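Local atomic coordinates of tailspike protein (Siphovirus 9NA, PDB entry 3RIQ), a protein that binds the lipopolysaccharide receptor of Salmonella for the phage and, as an endorhamnosidase, probably cleaves its O-antigen chains. Residues 257-263 with 292-296; 284-290 with 302-308. All blocks are in the same frame, centred on the assembly; numbering follows the deposited sequence.

Overall arrangement
Both contacts are built from the long connections on one side of the right-handed beta-helix. Following the chain, the connection between strands 249-250 and 266-273 supplies 257-263; the next turn then brings strand 281-282, and the long connection leading to strand 311-318 supplies 284-290, 292-296 and 302-308 in that order. Contact 1 therefore joins the connections of two successive turns, whereas contact 2 closes the second connection on itself. The two cross along the chain, because 292-296 lies between the halves of contact 2 while 257-263 precedes both. Their centres are about 10 Å apart, and Asp-285 of contact 2 links them through salt bridges to Arg-261 and Arg-292 of contact 1.

Contact 1 (257-263 with 292-296); sequences GRSARNY and RVDDY
Residues 292-296 form an irregular loop laid against 257-263, whose residues 258-259 are the second strand of a short hairpin; the closest CA atoms are those of Arg-258 and Val-293, 5.3 Å apart. Gly-257 has a positive phi (96°), where a CB would collide with the preceding carbonyl. Arg-292 comes first: its CD lies over one face of the Arg-261 guanidinium, 3.4 Å from Arg-261 CZ, and both arginines form salt bridges to Asp-285, which probably offsets the closeness of the two like charges. Val-293 accepts a backbone hydrogen bond at O from Ser-259 N (2.9 Å) and rests CG1 3.2 Å from Gly-257 O. Asp-294 adopts a left-handed backbone conformation (59/47), which Asp tolerates better than most residues; Arg-258, CB sideways but chi1 and chi2 both t, extends NE to Asp-294 OD2 in a 2.8 Å salt bridge. Asp-295, chi1 -150°, divides its carboxylate: OD2 receives Ser-259 OG (2.6 Å), which itself accepts Arg-261 NH1 (3.0 Å), while OD1 receives Tyr-263 OH (2.7 Å) and Tyr-296 N (2.8 Å). Tyr-296 brings CD2 3.3 Å from Tyr-263 OH. Here polar packing joins a short hairpin and the residues after it to the next turn's long connection, and with Glu-254 also bridging to Arg-261, acidic groups offset the gathered arginine charge.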
ATOM      1  N   GLY A 257      -0.977 -32.411 -23.164  1.00 17.63           N
ATOM      2  CA  GLY A 257       0.039 -33.298 -22.626  1.00 18.16           C
ATOM      3  C   GLY A 257       1.306 -32.713 -22.031  1.00 18.04           C
ATOM      4  O   GLY A 257       2.205 -33.463 -21.646  1.00 20.34           O
ATOM      5  N   ARG A 258       1.401 -31.388 -21.949  1.00 15.52           N
ATOM      6  CA  ARG A 258       2.574 -30.757 -21.288  1.00 15.32           C
ATOM      7  C   ARG A 258       2.123 -29.794 -20.209  1.00 14.29           C
ATOM      8  O   ARG A 258       1.123 -29.070 -20.388  1.00 15.44           O
ATOM      9  CB  ARG A 258       3.456 -30.019 -22.304  1.00 15.70           C
ATOM     10  CG  ARG A 258       4.677 -29.328 -21.655  1.00 15.82           C
ATOM     11  CD  ARG A 258       5.700 -28.795 -22.613  1.00 16.99           C
ATOM     12  NE  ARG A 258       6.411 -29.902 -23.219  1.00 18.98           N
ATOM     13  CZ  ARG A 258       6.382 -30.206 -24.520  1.00 20.04           C
ATOM     14  NH1 ARG A 258       5.705 -29.454 -25.378  1.00 20.35           N
ATOM     15  NH2 ARG A 258       7.039 -31.274 -24.962  1.00 20.77           N
ATOM     16  N   SER A 259       2.861 -29.749 -19.106  1.00 13.88           N
ATOM     17  CA  SER A 259       2.527 -28.802 -18.033  1.00 13.30           C
ATOM     18  C   SER A 259       2.409 -27.363 -18.552  1.00 13.76           C
ATOM     19  O   SER A 259       3.317 -26.868 -19.247  1.00 13.74           O
ATOM     20  CB  SER A 259       3.589 -28.841 -16.917  1.00 13.44           C
ATOM     21  OG  SER A 259       3.243 -27.884 -15.912  1.00 13.92           O
ATOM     22  N   ALA A 260       1.301 -26.713 -18.198  1.00 12.76           N
ATOM     23  CA  ALA A 260       0.983 -25.357 -18.606  1.00 12.61           C
ATOM     24  C   ALA A 260       1.137 -24.376 -17.439  1.00 12.28           C
ATOM     25  O   ALA A 260       0.642 -23.244 -17.477  1.00 12.40           O
ATOM     26  CB  ALA A 260      -0.482 -25.329 -19.116  1.00 13.26           C
ATOM     27  N   ARG A 261       1.775 -24.844 -16.377  1.00 12.41           N
ATOM     28  CA  ARG A 261       1.916 -24.100 -15.121  1.00 12.67           C
ATOM     29  C   ARG A 261       2.885 -22.928 -15.262  1.00 12.45           C
ATOM     30  O   ARG A 261       3.438 -22.687 -16.332  1.00 13.46           O
ATOM     31  CB  ARG A 261       2.365 -25.060 -14.028  1.00 12.47           C
ATOM     32  CG  ARG A 261       1.315 -26.158 -13.741  1.00 12.29           C
ATOM     33  CD  ARG A 261       1.917 -27.170 -12.782  1.00 13.44           C
ATOM     34  NE  ARG A 261       0.999 -28.249 -12.380  1.00 13.47           N
ATOM     35  CZ  ARG A 261       0.834 -29.400 -13.034  1.00 14.09           C
ATOM     36  NH1 ARG A 261       1.495 -29.645 -14.174  1.00 14.06           N
ATOM     37  NH2 ARG A 261       0.009 -30.322 -12.540  1.00 14.66           N
ATOM     38  N   ASN A 262       3.082 -22.178 -14.178  1.00 11.34           N
ATOM     39  CA  ASN A 262       3.817 -20.912 -14.222  1.00 11.12           C
ATOM     40  C   ASN A 262       4.558 -20.642 -12.934  1.00 11.85           C
ATOM     41  O   ASN A 262       4.092 -21.047 -11.873  1.00 13.02           O
ATOM     42  CB  ASN A 262       2.859 -19.739 -14.503  1.00 11.76           C
ATOM     43  CG  ASN A 262       2.054 -19.954 -15.759  1.00 10.81           C
ATOM     44  OD1 ASN A 262       2.473 -19.535 -16.848  1.00 11.41           O
ATOM     45  ND2 ASN A 262       0.882 -20.619 -15.629  1.00 12.64           N
ATOM     46  N   TYR A 263       5.666 -19.903 -13.044  1.00 11.08           N
ATOM     47  CA  TYR A 263       6.599 -19.668 -11.950  1.00 11.36           C
ATOM     48  C   TYR A 263       7.125 -18.265 -11.935  1.00 11.08           C
ATOM     49  O   TYR A 263       7.288 -17.636 -12.997  1.00 11.70           O
ATOM     50  CB  TYR A 263       7.841 -20.606 -12.067  1.00 11.33           C
ATOM     51  CG  TYR A 263       7.523 -22.060 -11.788  1.00 11.84           C
ATOM     52  CD1 TYR A 263       7.701 -22.604 -10.510  1.00 12.32           C
ATOM     53  CD2 TYR A 263       7.032 -22.897 -12.796  1.00 12.47           C
ATOM     54  CE1 TYR A 263       7.377 -23.929 -10.233  1.00 12.98           C
ATOM     55  CE2 TYR A 263       6.724 -24.227 -12.537  1.00 13.82           C
ATOM     56  CZ  TYR A 263       6.897 -24.736 -11.239  1.00 13.01           C
ATOM     57  OH  TYR A 263       6.586 -26.027 -10.967  1.00 15.33           O
ATOM     58  N   ARG A 292       2.931 -34.827 -13.147  1.00 19.35           N
ATOM     59  CA  ARG A 292       3.179 -33.671 -13.982  1.00 19.03           C
ATOM     60  C   ARG A 292       4.103 -34.042 -15.132  1.00 19.40           C
ATOM     61  O   ARG A 292       4.967 -34.918 -14.992  1.00 20.25           O
ATOM     62  CB  ARG A 292       3.790 -32.584 -13.115  1.00 18.33           C
ATOM     63  CG  ARG A 292       2.950 -32.296 -11.857  1.00 16.31           C
ATOM     64  CD  ARG A 292       3.298 -30.904 -11.260  1.00 13.62           C
ATOM     65  NE  ARG A 292       2.706 -30.690  -9.915  1.00 14.56           N
ATOM     66  CZ  ARG A 292       3.212 -31.145  -8.759  1.00 13.06           C
ATOM     67  NH1 ARG A 292       4.353 -31.846  -8.753  1.00 14.75           N
ATOM     68  NH2 ARG A 292       2.605 -30.856  -7.580  1.00 14.98           N
ATOM     69  N   VAL A 293       3.892 -33.394 -16.271  1.00 18.30           N
ATOM     70  CA  VAL A 293       4.693 -33.672 -17.449  1.00 17.65           C
ATOM     71  C   VAL A 293       5.549 -32.452 -17.787  1.00 16.71           C
ATOM     72  O   VAL A 293       5.021 -31.360 -18.028  1.00 16.32           O
ATOM     73  CB  VAL A 293       3.794 -34.044 -18.663  1.00 18.71           C
ATOM     74  CG1 VAL A 293       4.665 -34.427 -19.825  1.00 19.29           C
ATOM     75  CG2 VAL A 293       2.858 -35.216 -18.314  1.00 20.73           C
ATOM     76  N   ASP A 294       6.870 -32.652 -17.835  1.00 16.98           N
ATOM     77  CA  ASP A 294       7.858 -31.586 -18.108  1.00 16.20           C
ATOM     78  C   ASP A 294       7.720 -30.476 -17.023  1.00 16.04           C
ATOM     79  O   ASP A 294       7.642 -29.268 -17.299  1.00 16.02           O
ATOM     80  CB  ASP A 294       7.723 -31.028 -19.538  1.00 15.98           C
ATOM     81  CG  ASP A 294       7.991 -32.072 -20.609  1.00 17.62           C
ATOM     82  OD1 ASP A 294       8.843 -32.976 -20.393  1.00 20.89           O
ATOM     83  OD2 ASP A 294       7.347 -31.990 -21.668  1.00 19.29           O
ATOM     84  N   ASP A 295       7.660 -30.931 -15.771  1.00 16.14           N
ATOM     85  CA  ASP A 295       7.565 -30.064 -14.612  1.00 16.60           C
ATOM     86  C   ASP A 295       8.041 -30.920 -13.440  1.00 15.89           C
ATOM     87  O   ASP A 295       8.356 -32.127 -13.600  1.00 17.50           O
ATOM     88  CB  ASP A 295       6.112 -29.579 -14.406  1.00 16.68           C
ATOM     89  CG  ASP A 295       6.024 -28.204 -13.762  1.00 15.47           C
ATOM     90  OD1 ASP A 295       6.846 -27.900 -12.884  1.00 16.48           O
ATOM     91  OD2 ASP A 295       5.100 -27.428 -14.136  1.00 14.92           O
ATOM     92  N   TYR A 296       8.065 -30.348 -12.241  1.00 16.45           N
ATOM     93  CA  TYR A 296       8.421 -31.150 -11.069  1.00 16.31           C
ATOM     94  C   TYR A 296       7.460 -32.322 -10.858  1.00 16.95           C
ATOM     95  O   TYR A 296       6.239 -32.185 -11.039  1.00 17.37           O
ATOM     96  CB  TYR A 296       8.394 -30.305  -9.795  1.00 16.37           C
ATOM     97  CG  TYR A 296       9.455 -29.228  -9.710  1.00 16.08           C
ATOM     98  CD1 TYR A 296      10.796 -29.550  -9.458  1.00 17.05           C
ATOM     99  CD2 TYR A 296       9.125 -27.892  -9.883  1.00 15.59           C
ATOM    100  CE1 TYR A 296      11.778 -28.576  -9.359  1.00 18.03           C
ATOM    101  CE2 TYR A 296      10.110 -26.896  -9.788  1.00 19.23           C
ATOM    102  CZ  TYR A 296      11.433 -27.251  -9.535  1.00 18.97           C
ATOM    103  OH  TYR A 296      12.419 -26.276  -9.457  1.00 22.91           O
TER

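Contact 2 (284-290 with 302-308); sequences ADTGSPT and PWFQLPT
Residues 284-290 wrap round the indole of Trp-303, which 302-308 inserts into them at chi1 -149°, between wells; the nearest CA pairs are Asp-285 with Phe-304 (5.4 Å) and Pro-289 with Trp-303 (6.0 Å). Residues 302-305 make a type II beta turn with Phe-304 at positive phi (77°). Ala-284, small enough for a buried site, sets CB 4.0 Å from both Leu-306 CD1 and Thr-308 CG2. Asp-285, salt-bridged to Arg-261 and Arg-292, accepts hydrogen bonds at OD2 from Phe-304 N (2.8 Å) and a water (2.9 Å) that accepts Leu-306 N (3.0 Å). Asp-285 CB makes a CH-pi contact 3.7 Å from the Trp-303 five-membered ring centroid and lies 3.9 Å from Phe-304 CD1, whose ring (chi1 m) packs back although its CB points away. Thr-286 O lies at the indole edge, 3.3 Å from Trp-303 CZ2. Gly-287, with positive phi, presents O to Trp-303 NE1 (2.9 Å). Pro-289 CA makes a CH-pi contact on the opposite face, 3.6 Å from the Trp-303 six-membered ring centroid. An indole sandwiched within its own loop closes this long inter-strand excursion from a right-handed beta-helix.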
ATOM      1  N   ALA A 284      -1.392 -23.350  -9.539  1.00 11.98           N
ATOM      2  CA  ALA A 284      -0.637 -24.175 -10.502  1.00 12.20           C
ATOM      3  C   ALA A 284      -1.190 -25.603 -10.606  1.00 12.40           C
ATOM      4  O   ALA A 284      -1.169 -26.162 -11.694  1.00 13.27           O
ATOM      5  CB  ALA A 284       0.847 -24.199 -10.128  1.00 12.57           C
ATOM      6  N   ASP A 285      -1.672 -26.179  -9.495  1.00 13.34           N
ATOM      7  CA  ASP A 285      -2.327 -27.493  -9.519  1.00 14.12           C
ATOM      8  C   ASP A 285      -3.827 -27.333  -9.284  1.00 14.29           C
ATOM      9  O   ASP A 285      -4.254 -26.463  -8.489  1.00 14.58           O
ATOM     10  CB  ASP A 285      -1.755 -28.398  -8.416  1.00 14.20           C
ATOM     11  CG  ASP A 285      -0.342 -28.854  -8.682  1.00 14.95           C
ATOM     12  OD1 ASP A 285       0.023 -29.073  -9.867  1.00 14.69           O
ATOM     13  OD2 ASP A 285       0.428 -28.962  -7.695  1.00 14.73           O
ATOM     14  N   THR A 286      -4.637 -28.193  -9.899  1.00 15.11           N
ATOM     15  CA  THR A 286      -6.076 -28.163  -9.653  1.00 16.82           C
ATOM     16  C   THR A 286      -6.660 -29.569  -9.823  1.00 17.39           C
ATOM     17  O   THR A 286      -6.081 -30.403 -10.528  1.00 17.38           O
ATOM     18  CB  THR A 286      -6.809 -27.156 -10.572  1.00 16.72           C
ATOM     19  OG1 THR A 286      -8.140 -26.962 -10.102  1.00 19.17           O
ATOM     20  CG2 THR A 286      -6.877 -27.629 -12.024  1.00 17.80           C
ATOM     21  N   GLY A 287      -7.775 -29.851  -9.139  1.00 17.49           N
ATOM     22  CA  GLY A 287      -8.429 -31.164  -9.275  1.00 18.54           C
ATOM     23  C   GLY A 287      -7.620 -32.255  -8.588  1.00 20.35           C
ATOM     24  O   GLY A 287      -6.865 -31.969  -7.643  1.00 21.21           O
ATOM     25  N   SER A 288      -7.749 -33.494  -9.069  1.00 22.19           N
ATOM     26  CA  SER A 288      -7.100 -34.649  -8.438  1.00 23.98           C
ATOM     27  C   SER A 288      -5.668 -34.787  -8.891  1.00 23.09           C
ATOM     28  O   SER A 288      -5.368 -34.520 -10.057  1.00 23.93           O
ATOM     29  CB  SER A 288      -7.846 -35.947  -8.790  1.00 25.67           C
ATOM     30  OG  SER A 288      -9.220 -35.843  -8.447  1.00 31.58           O
ATOM     31  N   PRO A 289      -4.761 -35.175  -7.974  1.00 22.69           N
ATOM     32  CA  PRO A 289      -3.345 -35.304  -8.352  1.00 23.32           C
ATOM     33  C   PRO A 289      -3.106 -36.281  -9.513  1.00 22.98           C
ATOM     34  O   PRO A 289      -3.643 -37.399  -9.516  1.00 22.81           O
ATOM     35  CB  PRO A 289      -2.672 -35.819  -7.077  1.00 22.92           C
ATOM     36  CG  PRO A 289      -3.592 -35.409  -5.949  1.00 24.05           C
ATOM     37  CD  PRO A 289      -4.984 -35.341  -6.525  1.00 24.20           C
ATOM     38  N   THR A 290      -2.308 -35.832 -10.488  1.00 23.59           N
ATOM     39  CA  THR A 290      -1.882 -36.622 -11.625  1.00 24.75           C
ATOM     40  C   THR A 290      -0.428 -36.234 -11.886  1.00 23.25           C
ATOM     41  O   THR A 290      -0.070 -35.069 -11.771  1.00 22.75           O
ATOM     42  CB  THR A 290      -2.710 -36.304 -12.887  1.00 26.32           C
ATOM     43  OG1 THR A 290      -4.087 -36.123 -12.516  1.00 31.68           O
ATOM     44  CG2 THR A 290      -2.614 -37.435 -13.882  1.00 28.64           C
ATOM     45  N   PRO A 302       4.560 -32.306  -3.591  1.00 16.77           N
ATOM     46  CA  PRO A 302       3.169 -32.743  -3.573  1.00 17.23           C
ATOM     47  C   PRO A 302       2.226 -31.786  -4.234  1.00 16.92           C
ATOM     48  O   PRO A 302       2.546 -30.589  -4.442  1.00 16.05           O
ATOM     49  CB  PRO A 302       2.841 -32.826  -2.088  1.00 17.40           C
ATOM     50  CG  PRO A 302       4.178 -33.118  -1.425  1.00 18.90           C
ATOM     51  CD  PRO A 302       5.152 -32.265  -2.237  1.00 18.68           C
ATOM     52  N   TRP A 303       1.037 -32.302  -4.552  1.00 16.88           N
ATOM     53  CA  TRP A 303      -0.016 -31.477  -5.170  1.00 16.71           C
ATOM     54  C   TRP A 303      -0.259 -30.216  -4.318  1.00 16.04           C
ATOM     55  O   TRP A 303      -0.306 -30.285  -3.076  1.00 16.76           O
ATOM     56  CB  TRP A 303      -1.301 -32.274  -5.248  1.00 17.35           C
ATOM     57  CG  TRP A 303      -2.209 -31.970  -6.387  1.00 16.58           C
ATOM     58  CD1 TRP A 303      -3.535 -31.568  -6.316  1.00 17.14           C
ATOM     59  CD2 TRP A 303      -1.902 -32.088  -7.790  1.00 17.26           C
ATOM     60  NE1 TRP A 303      -4.052 -31.426  -7.584  1.00 18.89           N
ATOM     61  CE2 TRP A 303      -3.093 -31.777  -8.507  1.00 17.88           C
ATOM     62  CE3 TRP A 303      -0.751 -32.469  -8.503  1.00 16.72           C
ATOM     63  CZ2 TRP A 303      -3.152 -31.794  -9.908  1.00 18.34           C
ATOM     64  CZ3 TRP A 303      -0.812 -32.522  -9.911  1.00 17.41           C
ATOM     65  CH2 TRP A 303      -2.017 -32.190 -10.594  1.00 18.61           C
ATOM     66  N   PHE A 304      -0.384 -29.082  -4.998  1.00 15.76           N
ATOM     67  CA  PHE A 304      -0.645 -27.750  -4.420  1.00 15.39           C
ATOM     68  C   PHE A 304       0.594 -27.133  -3.797  1.00 14.93           C
ATOM     69  O   PHE A 304       0.514 -26.043  -3.247  1.00 15.17           O
ATOM     70  CB  PHE A 304      -1.817 -27.698  -3.408  1.00 15.64           C
ATOM     71  CG  PHE A 304      -3.123 -28.220  -3.944  1.00 16.46           C
ATOM     72  CD1 PHE A 304      -3.663 -27.722  -5.134  1.00 17.08           C
ATOM     73  CD2 PHE A 304      -3.834 -29.205  -3.233  1.00 16.83           C
ATOM     74  CE1 PHE A 304      -4.896 -28.179  -5.603  1.00 17.26           C
ATOM     75  CE2 PHE A 304      -5.095 -29.694  -3.693  1.00 16.39           C
ATOM     76  CZ  PHE A 304      -5.626 -29.181  -4.883  1.00 18.08           C
ATOM     77  N   GLN A 305       1.742 -27.809  -3.881  1.00 15.13           N
ATOM     78  CA  GLN A 305       2.945 -27.331  -3.160  1.00 14.71           C
ATOM     79  C   GLN A 305       4.158 -27.053  -4.061  1.00 14.33           C
ATOM     80  O   GLN A 305       5.314 -27.095  -3.612  1.00 14.96           O
ATOM     81  CB  GLN A 305       3.297 -28.311  -2.027  1.00 15.86           C
ATOM     82  CG  GLN A 305       2.147 -28.502  -1.059  1.00 19.23           C
ATOM     83  CD  GLN A 305       2.483 -29.358   0.142  1.00 22.59           C
ATOM     84  OE1 GLN A 305       3.555 -29.968   0.229  1.00 23.67           O
ATOM     85  NE2 GLN A 305       1.536 -29.429   1.078  1.00 25.85           N
ATOM     86  N   LEU A 306       3.912 -26.748  -5.335  1.00 13.37           N
ATOM     87  CA  LEU A 306       5.041 -26.403  -6.208  1.00 13.67           C
ATOM     88  C   LEU A 306       5.706 -25.123  -5.724  1.00 13.74           C
ATOM     89  O   LEU A 306       5.005 -24.221  -5.234  1.00 13.70           O
ATOM     90  CB  LEU A 306       4.559 -26.215  -7.664  1.00 13.57           C
ATOM     91  CG  LEU A 306       4.153 -27.517  -8.374  1.00 13.31           C
ATOM     92  CD1 LEU A 306       3.316 -27.257  -9.644  1.00 13.75           C
ATOM     93  CD2 LEU A 306       5.427 -28.351  -8.682  1.00 12.60           C
ATOM     94  N   PRO A 307       7.033 -24.983  -5.926  1.00 13.89           N
ATOM     95  CA  PRO A 307       7.705 -23.769  -5.482  1.00 13.48           C
ATOM     96  C   PRO A 307       7.558 -22.620  -6.496  1.00 13.90           C
ATOM     97  O   PRO A 307       8.495 -22.220  -7.179  1.00 14.38           O
ATOM     98  CB  PRO A 307       9.152 -24.230  -5.280  1.00 14.21           C
ATOM     99  CG  PRO A 307       9.358 -25.246  -6.435  1.00 15.35           C
ATOM    100  CD  PRO A 307       7.991 -25.956  -6.506  1.00 13.42           C
ATOM    101  N   THR A 308       6.344 -22.114  -6.597  1.00 13.22           N
ATOM    102  CA  THR A 308       6.042 -21.116  -7.621  1.00 12.73           C
ATOM    103  C   THR A 308       6.740 -19.779  -7.385  1.00 12.74           C
ATOM    104  O   THR A 308       7.069 -19.099  -8.360  1.00 13.53           O
ATOM    105  CB  THR A 308       4.530 -20.945  -7.799  1.00 12.46           C
ATOM    106  OG1 THR A 308       3.904 -20.798  -6.508  1.00 13.65           O
ATOM    107  CG2 THR A 308       3.947 -22.191  -8.484  1.00 15.11           C
TER
HETATM  108  O   HOH W   1       1.309 -26.334  -6.779  1.00 14.50           O